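Local coordinates for putative Outer membrane protein (Helicobacter pylori, PDB 6GW5) that probably mediates bacterial attachment to host glycans, this chain being the extracellular adhesin domain of the SabA outer membrane protein, at residues Gln21-Ala32 and Asp344-Ile355. Numbering follows the deposited sequence.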
loop_
_atom_site.group_PDB
_atom_site.type_symbol
_atom_site.label_atom_id
_atom_site.label_comp_id
_atom_site.label_asym_id
_atom_site.label_seq_id
_atom_site.Cartn_x
_atom_site.Cartn_y
_atom_site.Cartn_z
ATOM N N GLN A 21 -26.145 -17.098 7.599
ATOM C CA GLN A 21 -25.911 -16.699 6.224
ATOM C C GLN A 21 -27.001 -15.702 5.813
ATOM O O GLN A 21 -26.731 -14.661 5.251
ATOM C CB GLN A 21 -25.922 -17.975 5.337
ATOM C CG GLN A 21 -25.429 -17.808 3.922
ATOM C CD GLN A 21 -23.906 -17.717 3.780
ATOM O OE1 GLN A 21 -23.127 -18.074 4.693
ATOM N NE2 GLN A 21 -23.474 -17.270 2.628
ATOM N N VAL A 22 -28.244 -16.027 6.098
ATOM C CA VAL A 22 -29.283 -15.133 5.725
ATOM C C VAL A 22 -29.103 -13.782 6.405
ATOM O O VAL A 22 -29.228 -12.743 5.751
ATOM C CB VAL A 22 -30.644 -15.743 6.052
ATOM C CG1 VAL A 22 -31.745 -14.678 5.974
ATOM C CG2 VAL A 22 -30.910 -16.899 5.095
ATOM N N ALA A 23 -28.801 -13.792 7.706
ATOM C CA ALA A 23 -28.579 -12.544 8.455
ATOM C C ALA A 23 -27.475 -11.663 7.842
ATOM O O ALA A 23 -27.589 -10.415 7.795
ATOM C CB ALA A 23 -28.234 -12.841 9.905
ATOM N N SER A 24 -26.424 -12.315 7.377
ATOM C CA SER A 24 -25.289 -11.612 6.835
ATOM C C SER A 24 -25.621 -11.071 5.436
ATOM O O SER A 24 -25.311 -9.945 5.134
ATOM C CB SER A 24 -24.077 -12.536 6.821
ATOM O OG SER A 24 -22.950 -11.863 6.353
ATOM N N LEU A 25 -26.238 -11.898 4.598
ATOM C CA LEU A 25 -26.789 -11.450 3.312
ATOM C C LEU A 25 -27.799 -10.250 3.402
ATOM O O LEU A 25 -27.742 -9.333 2.592
ATOM C CB LEU A 25 -27.393 -12.635 2.561
ATOM C CG LEU A 25 -26.307 -13.561 2.003
ATOM C CD1 LEU A 25 -26.966 -14.838 1.529
ATOM C CD2 LEU A 25 -25.477 -12.956 0.847
ATOM N N LYS A 26 -28.661 -10.225 4.413
ATOM C CA LYS A 26 -29.556 -9.095 4.549
ATOM C C LYS A 26 -28.756 -7.819 4.670
ATOM O O LYS A 26 -29.057 -6.813 4.039
ATOM C CB LYS A 26 -30.486 -9.227 5.731
ATOM C CG LYS A 26 -31.424 -10.407 5.591
ATOM C CD LYS A 26 -32.346 -10.627 6.791
ATOM C CE LYS A 26 -32.707 -9.371 7.563
ATOM N NZ LYS A 26 -33.660 -9.769 8.617
ATOM N N GLN A 27 -27.739 -7.858 5.510
ATOM C CA GLN A 27 -26.995 -6.681 5.767
ATOM C C GLN A 27 -26.327 -6.216 4.477
ATOM O O GLN A 27 -26.359 -5.021 4.142
ATOM C CB GLN A 27 -26.032 -6.930 6.880
ATOM C CG GLN A 27 -25.342 -5.668 7.329
ATOM C CD GLN A 27 -26.283 -4.644 7.951
ATOM O OE1 GLN A 27 -27.024 -4.963 8.860
ATOM N NE2 GLN A 27 -26.200 -3.409 7.505
ATOM N N SER A 28 -25.830 -7.180 3.701
ATOM C CA SER A 28 -25.172 -6.843 2.460
ATOM C C SER A 28 -26.148 -6.274 1.491
ATOM O O SER A 28 -25.820 -5.297 0.807
ATOM C CB SER A 28 -24.395 -8.031 1.869
ATOM O OG SER A 28 -23.186 -8.291 2.636
ATOM N N ILE A 29 -27.354 -6.858 1.446
ATOM C CA ILE A 29 -28.348 -6.386 0.514
ATOM C C ILE A 29 -28.780 -4.980 0.924
ATOM O O ILE A 29 -28.936 -4.112 0.066
ATOM C CB ILE A 29 -29.510 -7.394 0.363
ATOM C CG1 ILE A 29 -29.008 -8.655 -0.401
ATOM C CG2 ILE A 29 -30.676 -6.763 -0.401
ATOM C CD1 ILE A 29 -29.926 -9.854 -0.326
ATOM N N GLN A 30 -28.909 -4.736 2.236
ATOM C CA GLN A 30 -29.364 -3.422 2.694
ATOM C C GLN A 30 -28.393 -2.338 2.315
ATOM O O GLN A 30 -28.785 -1.312 1.820
ATOM C CB GLN A 30 -29.649 -3.430 4.170
ATOM C CG GLN A 30 -30.933 -4.192 4.459
ATOM C CD GLN A 30 -31.099 -4.566 5.940
ATOM O OE1 GLN A 30 -31.646 -5.637 6.262
ATOM N NE2 GLN A 30 -30.624 -3.677 6.848
ATOM N N ASN A 31 -27.118 -2.619 2.550
ATOM C CA ASN A 31 -26.053 -1.721 2.209
ATOM C C ASN A 31 -26.071 -1.333 0.754
ATOM O O ASN A 31 -26.033 -0.171 0.417
ATOM C CB ASN A 31 -24.698 -2.370 2.520
ATOM C CG ASN A 31 -24.463 -2.545 3.991
ATOM O OD1 ASN A 31 -25.215 -2.036 4.815
ATOM N ND2 ASN A 31 -23.499 -3.343 4.325
ATOM N N ALA A 32 -26.170 -2.315 -0.112
ATOM C CA ALA A 32 -26.217 -2.029 -1.518
ATOM C C ALA A 32 -27.428 -1.149 -1.924
ATOM O O ALA A 32 -27.313 -0.353 -2.824
ATOM C CB ALA A 32 -26.210 -3.313 -2.274
ATOM N N ASP A 344 -20.441 -5.006 -1.727
ATOM C CA ASP A 344 -21.909 -5.248 -1.569
ATOM C C ASP A 344 -22.708 -4.817 -2.786
ATOM O O ASP A 344 -23.597 -5.545 -3.234
ATOM C CB ASP A 344 -22.468 -4.564 -0.320
ATOM C CG ASP A 344 -22.074 -5.278 0.982
ATOM O OD1 ASP A 344 -21.886 -6.519 0.972
ATOM O OD2 ASP A 344 -21.922 -4.579 2.010
ATOM N N VAL A 345 -22.347 -3.692 -3.368
ATOM C CA VAL A 345 -23.008 -3.276 -4.608
ATOM C C VAL A 345 -22.712 -4.250 -5.751
ATOM O O VAL A 345 -23.630 -4.674 -6.462
ATOM C CB VAL A 345 -22.633 -1.847 -5.017
ATOM C CG1 VAL A 345 -23.219 -1.484 -6.368
ATOM C CG2 VAL A 345 -23.135 -0.874 -3.964
ATOM N N TYR A 346 -21.459 -4.657 -5.899
ATOM C CA TYR A 346 -21.090 -5.622 -6.944
ATOM C C TYR A 346 -21.800 -6.944 -6.715
ATOM O O TYR A 346 -22.186 -7.618 -7.655
ATOM C CB TYR A 346 -19.562 -5.826 -6.970
ATOM C CG TYR A 346 -18.968 -6.736 -8.053
ATOM C CD1 TYR A 346 -18.698 -6.263 -9.335
ATOM C CD2 TYR A 346 -18.594 -8.045 -7.757
ATOM C CE1 TYR A 346 -18.152 -7.087 -10.310
ATOM C CE2 TYR A 346 -18.032 -8.891 -8.712
ATOM C CZ TYR A 346 -17.817 -8.406 -9.988
ATOM O OH TYR A 346 -17.268 -9.229 -10.924
ATOM N N ASN A 347 -21.961 -7.352 -5.480
ATOM C CA ASN A 347 -22.561 -8.628 -5.302
ATOM C C ASN A 347 -24.057 -8.611 -5.144
ATOM O O ASN A 347 -24.610 -9.660 -4.838
ATOM C CB ASN A 347 -21.946 -9.359 -4.142
ATOM C CG ASN A 347 -20.482 -9.610 -4.298
ATOM O OD1 ASN A 347 -19.762 -9.592 -3.316
ATOM N ND2 ASN A 347 -20.045 -9.942 -5.473
ATOM N N LEU A 348 -24.734 -7.492 -5.426
ATOM C CA LEU A 348 -26.166 -7.418 -5.137
ATOM C C LEU A 348 -26.940 -8.530 -5.787
ATOM O O LEU A 348 -27.710 -9.234 -5.120
ATOM C CB LEU A 348 -26.785 -6.047 -5.477
ATOM C CG LEU A 348 -28.310 -5.889 -5.221
ATOM C CD1 LEU A 348 -28.658 -6.281 -3.788
ATOM C CD2 LEU A 348 -28.815 -4.471 -5.527
ATOM N N LYS A 349 -26.717 -8.732 -7.078
ATOM C CA LYS A 349 -27.599 -9.594 -7.883
ATOM C C LYS A 349 -27.390 -11.047 -7.451
ATOM O O LYS A 349 -28.302 -11.833 -7.206
ATOM C CB LYS A 349 -27.235 -9.397 -9.338
ATOM C CG LYS A 349 -28.181 -9.925 -10.356
ATOM C CD LYS A 349 -28.451 -8.874 -11.512
ATOM C CE LYS A 349 -28.781 -7.472 -11.016
ATOM N NZ LYS A 349 -29.585 -6.637 -11.965
ATOM N N SER A 350 -26.134 -11.346 -7.281
ATOM C CA SER A 350 -25.723 -12.610 -6.834
ATOM C C SER A 350 -26.148 -12.816 -5.370
ATOM O O SER A 350 -26.572 -13.883 -5.006
ATOM C CB SER A 350 -24.210 -12.711 -7.025
ATOM O OG SER A 350 -23.756 -13.797 -6.243
ATOM N N ASN A 351 -26.023 -11.813 -4.523
ATOM C CA ASN A 351 -26.526 -11.956 -3.143
ATOM C C ASN A 351 -28.050 -12.193 -3.022
ATOM O O ASN A 351 -28.514 -12.908 -2.117
ATOM C CB ASN A 351 -26.135 -10.731 -2.329
ATOM C CG ASN A 351 -24.661 -10.703 -1.963
ATOM O OD1 ASN A 351 -23.950 -11.647 -2.185
ATOM N ND2 ASN A 351 -24.228 -9.633 -1.380
ATOM N N GLN A 352 -28.816 -11.608 -3.951
ATOM C CA GLN A 352 -30.229 -11.845 -4.041
ATOM C C GLN A 352 -30.554 -13.283 -4.370
ATOM O O GLN A 352 -31.419 -13.900 -3.734
ATOM C CB GLN A 352 -30.844 -10.932 -5.063
ATOM C CG GLN A 352 -30.925 -9.502 -4.579
ATOM C CD GLN A 352 -31.262 -8.521 -5.713
ATOM O OE1 GLN A 352 -31.149 -8.863 -6.875
ATOM N NE2 GLN A 352 -31.630 -7.291 -5.367
ATOM N N THR A 353 -29.870 -13.841 -5.346
ATOM C CA THR A 353 -30.076 -15.236 -5.667
ATOM C C THR A 353 -29.722 -16.145 -4.494
ATOM O O THR A 353 -30.416 -17.119 -4.217
ATOM C CB THR A 353 -29.240 -15.618 -6.905
ATOM O OG1 THR A 353 -29.773 -14.908 -8.030
ATOM C CG2 THR A 353 -29.232 -17.150 -7.172
ATOM N N GLU A 354 -28.603 -15.839 -3.862
ATOM C CA GLU A 354 -28.039 -16.680 -2.818
ATOM C C GLU A 354 -28.913 -16.634 -1.579
ATOM O O GLU A 354 -29.035 -17.633 -0.886
ATOM C CB GLU A 354 -26.628 -16.202 -2.470
ATOM C CG GLU A 354 -25.905 -17.074 -1.455
ATOM C CD GLU A 354 -24.454 -16.640 -1.287
ATOM O OE1 GLU A 354 -23.685 -16.713 -2.284
ATOM O OE2 GLU A 354 -24.093 -16.227 -0.158
ATOM N N ILE A 355 -29.465 -15.468 -1.245
ATOM C CA ILE A 355 -30.308 -15.398 -0.059
ATOM C C ILE A 355 -31.579 -16.189 -0.275
ATOM O O ILE A 355 -32.057 -16.836 0.654
ATOM C CB ILE A 355 -30.603 -13.932 0.392
ATOM C CG1 ILE A 355 -31.067 -13.953 1.825
ATOM C CG2 ILE A 355 -31.574 -13.213 -0.557
ATOM C CD1 ILE A 355 -31.213 -12.570 2.382
HETATM O O HOH W 1 -25.355 -7.138 -1.681
#
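Ile29 and Ile355 meet at the apolar centre, CD1 of Ile29 lying 3.7 Å from CG2 of Ile355, and each is a knob in the other helix. Ile29 fills the hole formed by Leu348, Asn351, Gln352 and Ile355. Ile355, with CG1 anti to its amide nitrogen (chi1 -161°), reaches among Val22, Leu25, Lys26 and Ile29, and its CD1 comes 3.8 Å from CB of Leu25. Tyr397 and Tyr399 also touch Ile355, and Lys26, whose aliphatic CG packs on that CD1, carries its ammonium on to the carbonyl oxygen of Tyr399. Toward Ala32, CD1 of Leu348 touches both CG2 of Ile29 and the alanine methyl, which also rests against the backbone of Asp344 and Val345. This reciprocal knobs-into-holes packing is consistent with an antiparallel coiled coil, the axes of 21-32 and 348-355 running 9.8 Å apart at 148°; it pairs the N-terminal helix 3-32 with helix 348-370, just past Asn347, the residue that separates it from helix 317-346. On one flank, Leu25 lays its two methyls against Asn351 and Glu354. Beyond it, Gln21 NE2 donates to Glu354 OE2 at 3.0 Å, a bent bond arriving from above the carboxylate plane. Ahead of Asn347, Asp344 spreads its carboxylate over two donors, both coming from above the carboxylate plane: Ser28 OG reaches OD1 at 2.8 Å, and Asn31 ND2 gives OD2 a nearly straight bond (172°). A water accepts from Asn351 ND2 and donates to Asp344 O at 2.8 Å and, weakly, to Ser28 O.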